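Local coordinates for filamentation induced by cAMP protein Fic (Desulfovibrio alaskensis, PDB 4RGL) that is of unknown function but belongs to the Fic/DOC family, joining a largely helical Fic core to a C-terminal domain of the helix-turn-helix clan, at residues I273-G278 with M287-L292; D267-L272 with N304-D309; Y177-E180 with P184-D187; G107-A112 with G190-L195. One frame throughout, in Å; residues are numbered along the deposited sequence.

Contact 1. Residues I273-G278 with M287-L292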
loop_
_atom_site.group_PDB
_atom_site.type_symbol
_atom_site.label_atom_id
_atom_site.label_comp_id
_atom_site.label_asym_id
_atom_site.label_seq_id
_atom_site.Cartn_x
_atom_site.Cartn_y
_atom_site.Cartn_z
ATOM N N ILE A 273 -31.599 -5.795 -4.999
ATOM C CA ILE A 273 -31.247 -4.443 -4.528
ATOM C C ILE A 273 -30.978 -3.513 -5.738
ATOM O O ILE A 273 -31.472 -2.381 -5.766
ATOM C CB ILE A 273 -30.018 -4.496 -3.563
ATOM C CG1 ILE A 273 -30.308 -5.421 -2.345
ATOM C CG2 ILE A 273 -29.613 -3.077 -3.104
ATOM C CD1 ILE A 273 -29.056 -5.735 -1.441
ATOM N N ARG A 274 -30.242 -4.020 -6.758
ATOM C CA ARG A 274 -29.952 -3.250 -7.974
ATOM C C ARG A 274 -31.229 -3.036 -8.814
ATOM O O ARG A 274 -31.356 -2.010 -9.491
ATOM C CB ARG A 274 -28.871 -3.948 -8.821
ATOM C CG ARG A 274 -27.476 -3.918 -8.194
ATOM C CD ARG A 274 -26.406 -4.423 -9.159
ATOM N NE ARG A 274 -26.574 -5.845 -9.474
ATOM C CZ ARG A 274 -25.957 -6.824 -8.819
ATOM N NH1 ARG A 274 -25.116 -6.545 -7.828
ATOM N NH2 ARG A 274 -26.165 -8.090 -9.158
ATOM N N ALA A 275 -32.179 -4.006 -8.759
ATOM C CA ALA A 275 -33.437 -3.922 -9.513
ATOM C C ALA A 275 -34.362 -2.829 -8.948
ATOM O O ALA A 275 -35.033 -2.142 -9.719
ATOM C CB ALA A 275 -34.146 -5.265 -9.498
ATOM N N ILE A 276 -34.389 -2.660 -7.596
ATOM C CA ILE A 276 -35.217 -1.625 -6.943
ATOM C C ILE A 276 -34.692 -0.213 -7.310
ATOM O O ILE A 276 -35.448 0.610 -7.837
ATOM C CB ILE A 276 -35.254 -1.827 -5.384
ATOM C CG1 ILE A 276 -35.901 -3.195 -4.994
ATOM C CG2 ILE A 276 -35.976 -0.641 -4.685
ATOM C CD1 ILE A 276 -37.462 -3.250 -5.120
ATOM N N GLY A 277 -33.415 0.045 -7.012
ATOM C CA GLY A 277 -32.802 1.344 -7.248
ATOM C C GLY A 277 -33.386 2.428 -6.367
ATOM O O GLY A 277 -33.450 2.273 -5.145
ATOM N N GLY A 278 -33.875 3.492 -6.993
ATOM C CA GLY A 278 -34.482 4.609 -6.278
ATOM C C GLY A 278 -35.993 4.523 -6.177
ATOM O O GLY A 278 -36.582 4.998 -5.200
HETATM N N MSE A 287 -40.304 -9.343 -10.417
HETATM C CA MSE A 287 -40.411 -10.599 -11.164
HETATM C C MSE A 287 -39.952 -10.406 -12.638
HETATM O O MSE A 287 -39.143 -11.190 -13.141
HETATM C CB MSE A 287 -41.860 -11.113 -11.119
HETATM C CG MSE A 287 -41.981 -12.604 -11.327
HETATM SE SE MSE A 287 -42.069 -13.618 -9.642
HETATM C CE MSE A 287 -42.027 -15.347 -10.381
ATOM N N GLN A 288 -40.434 -9.319 -13.298
ATOM C CA GLN A 288 -40.082 -9.002 -14.689
ATOM C C GLN A 288 -38.601 -8.589 -14.818
ATOM O O GLN A 288 -37.932 -8.993 -15.774
ATOM C CB GLN A 288 -40.992 -7.881 -15.233
ATOM C CG GLN A 288 -40.506 -7.290 -16.558
ATOM C CD GLN A 288 -41.603 -7.164 -17.573
ATOM O OE1 GLN A 288 -42.792 -7.081 -17.245
ATOM N NE2 GLN A 288 -41.224 -7.110 -18.834
ATOM N N ALA A 289 -38.107 -7.754 -13.876
ATOM C CA ALA A 289 -36.735 -7.237 -13.912
ATOM C C ALA A 289 -35.696 -8.351 -13.676
ATOM O O ALA A 289 -34.654 -8.367 -14.333
ATOM C CB ALA A 289 -36.564 -6.143 -12.871
ATOM N N LEU A 290 -35.982 -9.276 -12.738
ATOM C CA LEU A 290 -35.040 -10.349 -12.379
ATOM C C LEU A 290 -35.112 -11.545 -13.380
ATOM O O LEU A 290 -34.264 -12.442 -13.331
ATOM C CB LEU A 290 -35.313 -10.847 -10.941
ATOM C CG LEU A 290 -35.122 -9.801 -9.820
ATOM C CD1 LEU A 290 -35.686 -10.302 -8.500
ATOM C CD2 LEU A 290 -33.661 -9.414 -9.672
ATOM N N GLY A 291 -36.099 -11.519 -14.276
ATOM C CA GLY A 291 -36.289 -12.574 -15.270
ATOM C C GLY A 291 -36.733 -13.889 -14.666
ATOM O O GLY A 291 -36.363 -14.960 -15.155
ATOM N N LEU A 292 -37.529 -13.817 -13.593
ATOM C CA LEU A 292 -38.019 -14.997 -12.891
ATOM C C LEU A 292 -39.374 -15.440 -13.443
ATOM O O LEU A 292 -40.077 -14.645 -14.073
ATOM C CB LEU A 292 -38.128 -14.705 -11.381
ATOM C CG LEU A 292 -36.867 -15.011 -10.518
ATOM C CD1 LEU A 292 -35.592 -14.499 -11.177
ATOM C CD2 LEU A 292 -37.007 -14.437 -9.137
#

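Contact 2. Residues D267-L272 with N304-D309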
loop_
_atom_site.group_PDB
_atom_site.type_symbol
_atom_site.label_atom_id
_atom_site.label_comp_id
_atom_site.label_asym_id
_atom_site.label_seq_id
_atom_site.Cartn_x
_atom_site.Cartn_y
_atom_site.Cartn_z
ATOM N N ASP A 267 -25.933 -13.633 -4.424
ATOM C CA ASP A 267 -26.073 -13.198 -5.837
ATOM C C ASP A 267 -27.556 -12.947 -6.192
ATOM O O ASP A 267 -27.854 -12.100 -7.041
ATOM C CB ASP A 267 -25.465 -14.244 -6.796
ATOM C CG ASP A 267 -23.944 -14.299 -6.771
ATOM O OD1 ASP A 267 -23.312 -13.231 -6.572
ATOM O OD2 ASP A 267 -23.386 -15.377 -7.078
ATOM N N GLN A 268 -28.481 -13.671 -5.511
ATOM C CA GLN A 268 -29.925 -13.492 -5.682
ATOM C C GLN A 268 -30.389 -12.179 -5.022
ATOM O O GLN A 268 -31.116 -11.400 -5.641
ATOM C CB GLN A 268 -30.699 -14.698 -5.087
ATOM C CG GLN A 268 -30.621 -15.988 -5.938
ATOM C CD GLN A 268 -29.236 -16.601 -5.973
ATOM O OE1 GLN A 268 -28.466 -16.521 -5.011
ATOM N NE2 GLN A 268 -28.928 -17.302 -7.055
ATOM N N VAL A 269 -29.926 -11.923 -3.772
ATOM C CA VAL A 269 -30.298 -10.724 -3.003
ATOM C C VAL A 269 -29.651 -9.456 -3.628
ATOM O O VAL A 269 -30.279 -8.396 -3.653
ATOM C CB VAL A 269 -29.902 -10.877 -1.505
ATOM C CG1 VAL A 269 -30.362 -9.668 -0.687
ATOM C CG2 VAL A 269 -30.466 -12.171 -0.920
ATOM N N ALA A 270 -28.402 -9.580 -4.142
ATOM C CA ALA A 270 -27.687 -8.456 -4.768
ATOM C C ALA A 270 -28.412 -7.968 -6.032
ATOM O O ALA A 270 -28.487 -6.759 -6.271
ATOM C CB ALA A 270 -26.263 -8.867 -5.112
ATOM N N ALA A 271 -28.970 -8.912 -6.826
ATOM C CA ALA A 271 -29.695 -8.586 -8.060
ATOM C C ALA A 271 -31.010 -7.836 -7.759
ATOM O O ALA A 271 -31.421 -6.980 -8.547
ATOM C CB ALA A 271 -29.988 -9.855 -8.843
ATOM N N LEU A 272 -31.666 -8.160 -6.611
ATOM C CA LEU A 272 -32.924 -7.512 -6.209
ATOM C C LEU A 272 -32.676 -6.044 -5.791
ATOM O O LEU A 272 -33.443 -5.158 -6.179
ATOM C CB LEU A 272 -33.594 -8.302 -5.051
ATOM C CG LEU A 272 -35.027 -7.858 -4.656
ATOM C CD1 LEU A 272 -35.828 -9.016 -4.133
ATOM C CD2 LEU A 272 -35.000 -6.722 -3.634
ATOM N N ASN A 304 -38.044 -12.432 0.522
ATOM C CA ASN A 304 -37.944 -12.664 1.981
ATOM C C ASN A 304 -36.475 -12.482 2.504
ATOM O O ASN A 304 -36.282 -11.821 3.526
ATOM C CB ASN A 304 -38.473 -14.057 2.361
ATOM C CG ASN A 304 -39.981 -14.189 2.270
ATOM O OD1 ASN A 304 -40.729 -13.214 2.414
ATOM N ND2 ASN A 304 -40.459 -15.418 2.132
ATOM N N PRO A 305 -35.423 -13.035 1.809
ATOM C CA PRO A 305 -34.043 -12.857 2.317
ATOM C C PRO A 305 -33.649 -11.376 2.431
ATOM O O PRO A 305 -33.036 -10.979 3.425
ATOM C CB PRO A 305 -33.184 -13.578 1.270
ATOM C CG PRO A 305 -34.102 -14.530 0.614
ATOM C CD PRO A 305 -35.445 -13.880 0.597
ATOM N N ALA A 306 -34.019 -10.554 1.418
ATOM C CA ALA A 306 -33.737 -9.114 1.427
ATOM C C ALA A 306 -34.602 -8.389 2.473
ATOM O O ALA A 306 -34.196 -7.351 2.996
ATOM C CB ALA A 306 -33.983 -8.526 0.047
HETATM N N MSE A 307 -35.789 -8.950 2.783
HETATM C CA MSE A 307 -36.715 -8.377 3.763
HETATM C C MSE A 307 -36.225 -8.652 5.212
HETATM O O MSE A 307 -36.324 -7.773 6.076
HETATM C CB MSE A 307 -38.134 -8.959 3.554
HETATM C CG MSE A 307 -39.215 -8.247 4.357
HETATM SE SE MSE A 307 -39.759 -6.553 3.569
HETATM C CE MSE A 307 -40.844 -5.877 5.055
ATOM N N GLU A 308 -35.699 -9.883 5.465
ATOM C CA GLU A 308 -35.240 -10.309 6.801
ATOM C C GLU A 308 -33.933 -9.591 7.212
ATOM O O GLU A 308 -33.813 -9.146 8.359
ATOM C CB GLU A 308 -35.036 -11.841 6.845
ATOM C CG GLU A 308 -36.335 -12.642 6.786
ATOM C CD GLU A 308 -37.221 -12.541 8.020
ATOM O OE1 GLU A 308 -36.676 -12.347 9.131
ATOM O OE2 GLU A 308 -38.447 -12.757 7.884
ATOM N N ASP A 309 -32.950 -9.493 6.281
ATOM C CA ASP A 309 -31.656 -8.857 6.575
ATOM C C ASP A 309 -31.758 -7.298 6.506
ATOM O O ASP A 309 -30.731 -6.612 6.543
ATOM C CB ASP A 309 -30.564 -9.369 5.613
ATOM C CG ASP A 309 -30.177 -10.831 5.822
ATOM O OD1 ASP A 309 -30.905 -11.541 6.558
ATOM O OD2 ASP A 309 -29.157 -11.263 5.240
#

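Contact 3. Residues Y177-E180 with P184-D187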
loop_
_atom_site.group_PDB
_atom_site.type_symbol
_atom_site.label_atom_id
_atom_site.label_comp_id
_atom_site.label_asym_id
_atom_site.label_seq_id
_atom_site.Cartn_x
_atom_site.Cartn_y
_atom_site.Cartn_z
ATOM N N TYR A 177 18.615 2.630 5.514
ATOM C CA TYR A 177 19.544 3.618 6.052
ATOM C C TYR A 177 20.823 3.678 5.225
ATOM O O TYR A 177 21.287 4.770 4.889
ATOM C CB TYR A 177 19.870 3.289 7.514
ATOM C CG TYR A 177 20.971 4.134 8.109
ATOM C CD1 TYR A 177 20.721 5.430 8.553
ATOM C CD2 TYR A 177 22.231 3.596 8.354
ATOM C CE1 TYR A 177 21.713 6.190 9.168
ATOM C CE2 TYR A 177 23.221 4.332 9.005
ATOM C CZ TYR A 177 22.960 5.633 9.402
ATOM O OH TYR A 177 23.948 6.374 10.010
ATOM N N GLU A 178 21.391 2.519 4.891
ATOM C CA GLU A 178 22.611 2.459 4.098
ATOM C C GLU A 178 22.359 2.931 2.663
ATOM O O GLU A 178 23.126 3.740 2.140
ATOM C CB GLU A 178 23.183 1.041 4.097
ATOM C CG GLU A 178 23.757 0.621 5.440
ATOM C CD GLU A 178 24.909 1.481 5.926
ATOM O OE1 GLU A 178 25.800 1.801 5.107
ATOM O OE2 GLU A 178 24.924 1.827 7.127
ATOM N N PHE A 179 21.244 2.461 2.046
ATOM C CA PHE A 179 20.869 2.819 0.673
ATOM C C PHE A 179 20.688 4.334 0.532
ATOM O O PHE A 179 21.124 4.908 -0.460
ATOM C CB PHE A 179 19.573 2.087 0.261
ATOM C CG PHE A 179 19.190 2.259 -1.188
ATOM C CD1 PHE A 179 18.433 3.352 -1.602
ATOM C CD2 PHE A 179 19.562 1.318 -2.138
ATOM C CE1 PHE A 179 18.104 3.526 -2.952
ATOM C CE2 PHE A 179 19.207 1.478 -3.483
ATOM C CZ PHE A 179 18.480 2.583 -3.880
ATOM N N GLU A 180 20.043 4.979 1.527
ATOM C CA GLU A 180 19.798 6.424 1.492
ATOM C C GLU A 180 21.130 7.199 1.546
ATOM O O GLU A 180 21.263 8.239 0.901
ATOM C CB GLU A 180 18.874 6.845 2.659
ATOM C CG GLU A 180 18.218 8.217 2.479
ATOM C CD GLU A 180 19.047 9.428 2.894
ATOM O OE1 GLU A 180 20.132 9.237 3.490
ATOM O OE2 GLU A 180 18.553 10.566 2.721
ATOM N N PRO A 184 22.529 5.503 -4.898
ATOM C CA PRO A 184 23.278 4.911 -6.018
ATOM C C PRO A 184 22.794 5.381 -7.390
ATOM O O PRO A 184 23.532 5.272 -8.357
ATOM C CB PRO A 184 23.036 3.410 -5.845
ATOM C CG PRO A 184 21.768 3.317 -5.100
ATOM C CD PRO A 184 21.770 4.476 -4.157
ATOM N N PHE A 185 21.551 5.844 -7.487
ATOM C CA PHE A 185 20.991 6.224 -8.779
ATOM C C PHE A 185 20.974 7.744 -8.956
ATOM O O PHE A 185 21.014 8.488 -7.972
ATOM C CB PHE A 185 19.580 5.658 -8.937
ATOM C CG PHE A 185 19.515 4.155 -8.822
ATOM C CD1 PHE A 185 19.925 3.342 -9.871
ATOM C CD2 PHE A 185 18.996 3.552 -7.684
ATOM C CE1 PHE A 185 19.860 1.952 -9.765
ATOM C CE2 PHE A 185 18.916 2.161 -7.585
ATOM C CZ PHE A 185 19.353 1.369 -8.626
ATOM N N ALA A 186 20.925 8.201 -10.211
ATOM C CA ALA A 186 20.857 9.619 -10.523
ATOM C C ALA A 186 19.548 10.241 -9.996
ATOM O O ALA A 186 19.543 11.397 -9.573
ATOM C CB ALA A 186 20.968 9.828 -12.022
ATOM N N ASP A 187 18.439 9.467 -10.025
ATOM C CA ASP A 187 17.133 9.940 -9.547
ATOM C C ASP A 187 16.350 8.810 -8.901
ATOM O O ASP A 187 16.590 7.642 -9.203
ATOM C CB ASP A 187 16.306 10.544 -10.714
ATOM C CG ASP A 187 16.961 11.721 -11.407
ATOM O OD1 ASP A 187 17.705 11.493 -12.385
ATOM O OD2 ASP A 187 16.651 12.880 -11.033
#

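Contact 4. Residues G107-A112 with G190-L195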
loop_
_atom_site.group_PDB
_atom_site.type_symbol
_atom_site.label_atom_id
_atom_site.label_comp_id
_atom_site.label_asym_id
_atom_site.label_seq_id
_atom_site.Cartn_x
_atom_site.Cartn_y
_atom_site.Cartn_z
ATOM N N GLY A 107 20.932 -7.192 -10.065
ATOM C CA GLY A 107 20.182 -7.124 -11.314
ATOM C C GLY A 107 18.720 -6.798 -11.114
ATOM O O GLY A 107 18.139 -6.036 -11.891
ATOM N N ASP A 108 18.112 -7.355 -10.042
ATOM C CA ASP A 108 16.707 -7.097 -9.711
ATOM C C ASP A 108 16.518 -5.655 -9.249
ATOM O O ASP A 108 15.509 -5.033 -9.580
ATOM C CB ASP A 108 16.216 -8.075 -8.631
ATOM C CG ASP A 108 16.126 -9.522 -9.098
ATOM O OD1 ASP A 108 16.107 -9.749 -10.332
ATOM O OD2 ASP A 108 15.984 -10.411 -8.239
ATOM N N LEU A 109 17.522 -5.101 -8.525
ATOM C CA LEU A 109 17.502 -3.704 -8.081
ATOM C C LEU A 109 17.512 -2.763 -9.283
ATOM O O LEU A 109 16.761 -1.782 -9.305
ATOM C CB LEU A 109 18.718 -3.414 -7.159
ATOM C CG LEU A 109 18.798 -1.987 -6.548
ATOM C CD1 LEU A 109 17.697 -1.760 -5.546
ATOM C CD2 LEU A 109 20.140 -1.759 -5.882
ATOM N N LEU A 110 18.326 -3.086 -10.304
ATOM C CA LEU A 110 18.437 -2.268 -11.507
ATOM C C LEU A 110 17.180 -2.392 -12.363
ATOM O O LEU A 110 16.671 -1.382 -12.851
ATOM C CB LEU A 110 19.682 -2.672 -12.318
ATOM C CG LEU A 110 21.020 -2.584 -11.557
ATOM C CD1 LEU A 110 22.145 -3.099 -12.391
ATOM C CD2 LEU A 110 21.305 -1.156 -11.089
ATOM N N ALA A 111 16.632 -3.618 -12.484
ATOM C CA ALA A 111 15.385 -3.850 -13.224
ATOM C C ALA A 111 14.216 -3.028 -12.620
ATOM O O ALA A 111 13.383 -2.493 -13.366
ATOM C CB ALA A 111 15.045 -5.335 -13.217
ATOM N N ALA A 112 14.192 -2.892 -11.277
ATOM C CA ALA A 112 13.173 -2.108 -10.583
ATOM C C ALA A 112 13.329 -0.619 -10.882
ATOM O O ALA A 112 12.338 0.061 -11.165
ATOM C CB ALA A 112 13.259 -2.350 -9.084
ATOM N N GLY A 190 15.012 7.977 -3.105
ATOM C CA GLY A 190 14.016 7.945 -2.038
ATOM C C GLY A 190 12.967 6.877 -2.269
ATOM O O GLY A 190 12.790 5.981 -1.439
ATOM N N ARG A 191 12.337 6.912 -3.442
ATOM C CA ARG A 191 11.310 5.948 -3.847
ATOM C C ARG A 191 11.874 4.505 -3.915
ATOM O O ARG A 191 11.161 3.556 -3.576
ATOM C CB ARG A 191 10.724 6.351 -5.199
ATOM C CG ARG A 191 9.881 7.623 -5.129
ATOM C CD ARG A 191 9.522 8.132 -6.505
ATOM N NE ARG A 191 10.616 8.889 -7.108
ATOM C CZ ARG A 191 10.584 9.375 -8.344
ATOM N NH1 ARG A 191 9.540 9.141 -9.129
ATOM N NH2 ARG A 191 11.611 10.068 -8.816
HETATM N N MSE A 192 13.167 4.347 -4.344
HETATM C CA MSE A 192 13.835 3.027 -4.392
HETATM C C MSE A 192 14.115 2.497 -2.985
HETATM O O MSE A 192 14.132 1.278 -2.771
HETATM C CB MSE A 192 15.147 3.104 -5.186
HETATM C CG MSE A 192 14.945 3.218 -6.690
HETATM SE SE MSE A 192 13.978 1.708 -7.435
HETATM C CE MSE A 192 15.241 0.312 -7.065
ATOM N N GLY A 193 14.364 3.408 -2.047
ATOM C CA GLY A 193 14.586 3.051 -0.655
ATOM C C GLY A 193 13.362 2.419 -0.029
ATOM O O GLY A 193 13.433 1.301 0.497
ATOM N N ARG A 194 12.193 3.091 -0.174
ATOM C CA ARG A 194 10.917 2.600 0.362
ATOM C C ARG A 194 10.474 1.338 -0.359
ATOM O O ARG A 194 9.914 0.434 0.274
ATOM C CB ARG A 194 9.841 3.676 0.249
ATOM C CG ARG A 194 10.199 4.918 1.007
ATOM C CD ARG A 194 9.230 6.027 0.789
ATOM N NE ARG A 194 9.879 7.312 1.008
ATOM C CZ ARG A 194 10.290 8.103 0.029
ATOM N NH1 ARG A 194 9.970 7.833 -1.225
ATOM N NH2 ARG A 194 10.931 9.226 0.305
ATOM N N LEU A 195 10.752 1.248 -1.678
ATOM C CA LEU A 195 10.400 0.070 -2.455
ATOM C C LEU A 195 11.154 -1.146 -1.956
ATOM O O LEU A 195 10.545 -2.193 -1.713
ATOM C CB LEU A 195 10.688 0.295 -3.947
ATOM C CG LEU A 195 10.502 -0.946 -4.858
ATOM C CD1 LEU A 195 9.029 -1.356 -4.948
ATOM C CD2 LEU A 195 11.058 -0.693 -6.230
#

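Contact 1. Residues I273-G278 with M287-L292
A275 and the pair A289 and L290 make a small, purely apolar surface contact between the ends of two helices in the C-terminal domain, 267-276 and 283-290. Only 84 Å² is buried in all, and no hydrogen bond crosses. The backbones come nearest at A275 and A289, whose CA atoms are 6.4 Å apart. Such an approach is possible because each residue puts just a methyl group between the helices. Both methyls point across the gap, and CB of A275 meets CB of A289 at 4.2 Å. The same A275 CB also has CD2 of L290 at 4.2 Å, so one methyl of the first helix faces two partners on the second. L290 gets there differently from A289: its CB does not head for the other helix, but CG lies beside the backbone N (chi1 -63°) and the branch then carries CD2 round to A275. A289 is exposed, in keeping with a contact at the surface of the domain. G277 and G291, both with positive phi, are the first residues to leave helical angles after the two helices, so the contact belongs to the last turns of both. In the fold, A275 also rests on L286, one turn back on helix 283-290, and L290 also touches Y302 of helix 295-308. I276 touches both L286 and, on strand 326-329, Y327 and L329, so this end of helix 267-276 packs on a helix and on the sheet.

Contact 2. Residues D267-L272 with N304-D309
Where V269 meets A306, the short segments of helices 267-276 and 295-308 run nearly at right angles (79° between directions), with axes 9.6 Å apart. The closest backbone approach is at these two residues, 5.8 Å between the CA atoms of V269 and A306. V269 does most of the work from its side, because its two methyls are shared out between consecutive residues of the other helix. CG1, anti to the backbone N (chi1 -177°), sits 3.9 Å from CB of A306 and 4.0 Å from its CA. CG2 goes to the neighbouring residue and meets CB of P305 at 3.8 Å, the valine branch and the proline ring slanting past one another. V269, L272 and A306 are all buried, and no hydrogen bond runs between the segments. The helices belong to a domain of the helix-turn-helix clan, and the sequence of helices and strands, with a three-stranded antiparallel sheet whose strands 312-314 and 326-329 lie side by side, is consistent with a winged-helix fold. In those terms the contact sets the first helix across the C-terminal end of the third. One turn further along the first helix, L272 brings CD2 to 4.2 Å from CB of A306, so this small alanine faces branches from two successive turns. P305 has no N-H to give to the preceding turn, and helix 295-308 is kinked there, just where the proline's CB faces V269. L272 also packs on L286 and Y302, while A306 touches I312 at the start of strand 312-314.

Contact 3. Residues Y177-E180 with P184-D187
F179 holds CG anti to its backbone N (chi1 -173°), which swings the ring off helix 168-182 toward the loop that follows the helix, while F185 keeps CG beside its own N (chi1 -58°) and turns its ring back to meet it. P184 comes over one face of the F179 ring: its CD lies 3.9 Å from the centroid, 16° off the normal, a CH-pi contact. Proline CG reaches out over the rim, 3.5 Å from F179 CE2. F185 instead approaches at the ring edge, with CE2 3.8 Å from F179 CZ, so the two phenyl groups meet edge to edge and do not stack. P184 and F185 belong to the sequence H-P-F-A-D-G-N-G-R, the Fic signature motif, whose loop runs into helix 189-202. F185 is also stacked on H113 of helix 106-117. Backbone atoms and D187 take the polar work: F185 O is hydrogen-bonded to N189 ND2, D187 O to H113 NE2, and D187 OD2 to an unknown ligand, while the backbone of P184 bonds with R128. The contact itself is apolar, with no hydrogen bond across it; the polar bonds of the loop go to R128, N189 and H113.

Contact 4. Residues G107-A112 with G190-L195
M192, a selenomethionine in the model, brings its terminal methyl into the angle between L109 and A112, and this is where helices 106-117 and 189-202 pack tightly. Their short segments run at 127° with axes 11.5 Å apart, a wide gap that a long side chain has to bridge. M192 does so by folding: the chain bends at chi2 and chi3 (-60° and -64°), which curls CE back toward the first helix. CE lies 3.6 Å from CD1 of L109 and 3.9 Å from CB of A112. It also lies beside the L109 carbonyl oxygen. L109 offers its branch from the side, with CG anti to the backbone N, and the two side chains pass at a slant. One turn on from M192, L195 adds CD2 at 4.0 Å from CB of A112, so the alanine methyl faces both side chains. L109, A112, M192 and L195 are all buried. The looser part is the start of segment 107-112, where G107 is exposed and D108 partly exposed, with D108 OD2 hydrogen-bonded to D102 N. R191 and R194, which follow in the Fic motif, do not take part: R194 turns to a salt bridge with E60 and a hydrogen bond to S56 by helix 42-59, and R191 NH2 and G190 N are hydrogen-bonded to an unknown ligand. F179 of helix 168-182 packs on both L109 and M192, and M192 also touches H113 and L116, so M192 of helix 189-202 is packed against helices 106-117 and 168-182.

Contacts 3 and 4 belong to the buried core of the Fic region, contacts 1 and 2 to the C-terminal domain, with the two pairs on opposite sides of the chain's centre; contacts 1 and 3 have centres about 58 Å apart. Contact 1 is the surface member, two alanines and a leucine; contact 2 is buried, and both use helix 267-276. Contacts 3 and 4 meet where F179 packs on M192 and F185 on L110. None has a hydrogen bond between its own segments. Contact 3 alone packs aromatic rings across its segments; contact 4, like 1 and 2, is aliphatic apart from the selenomethionine, with polar groups beside it bonded elsewhere.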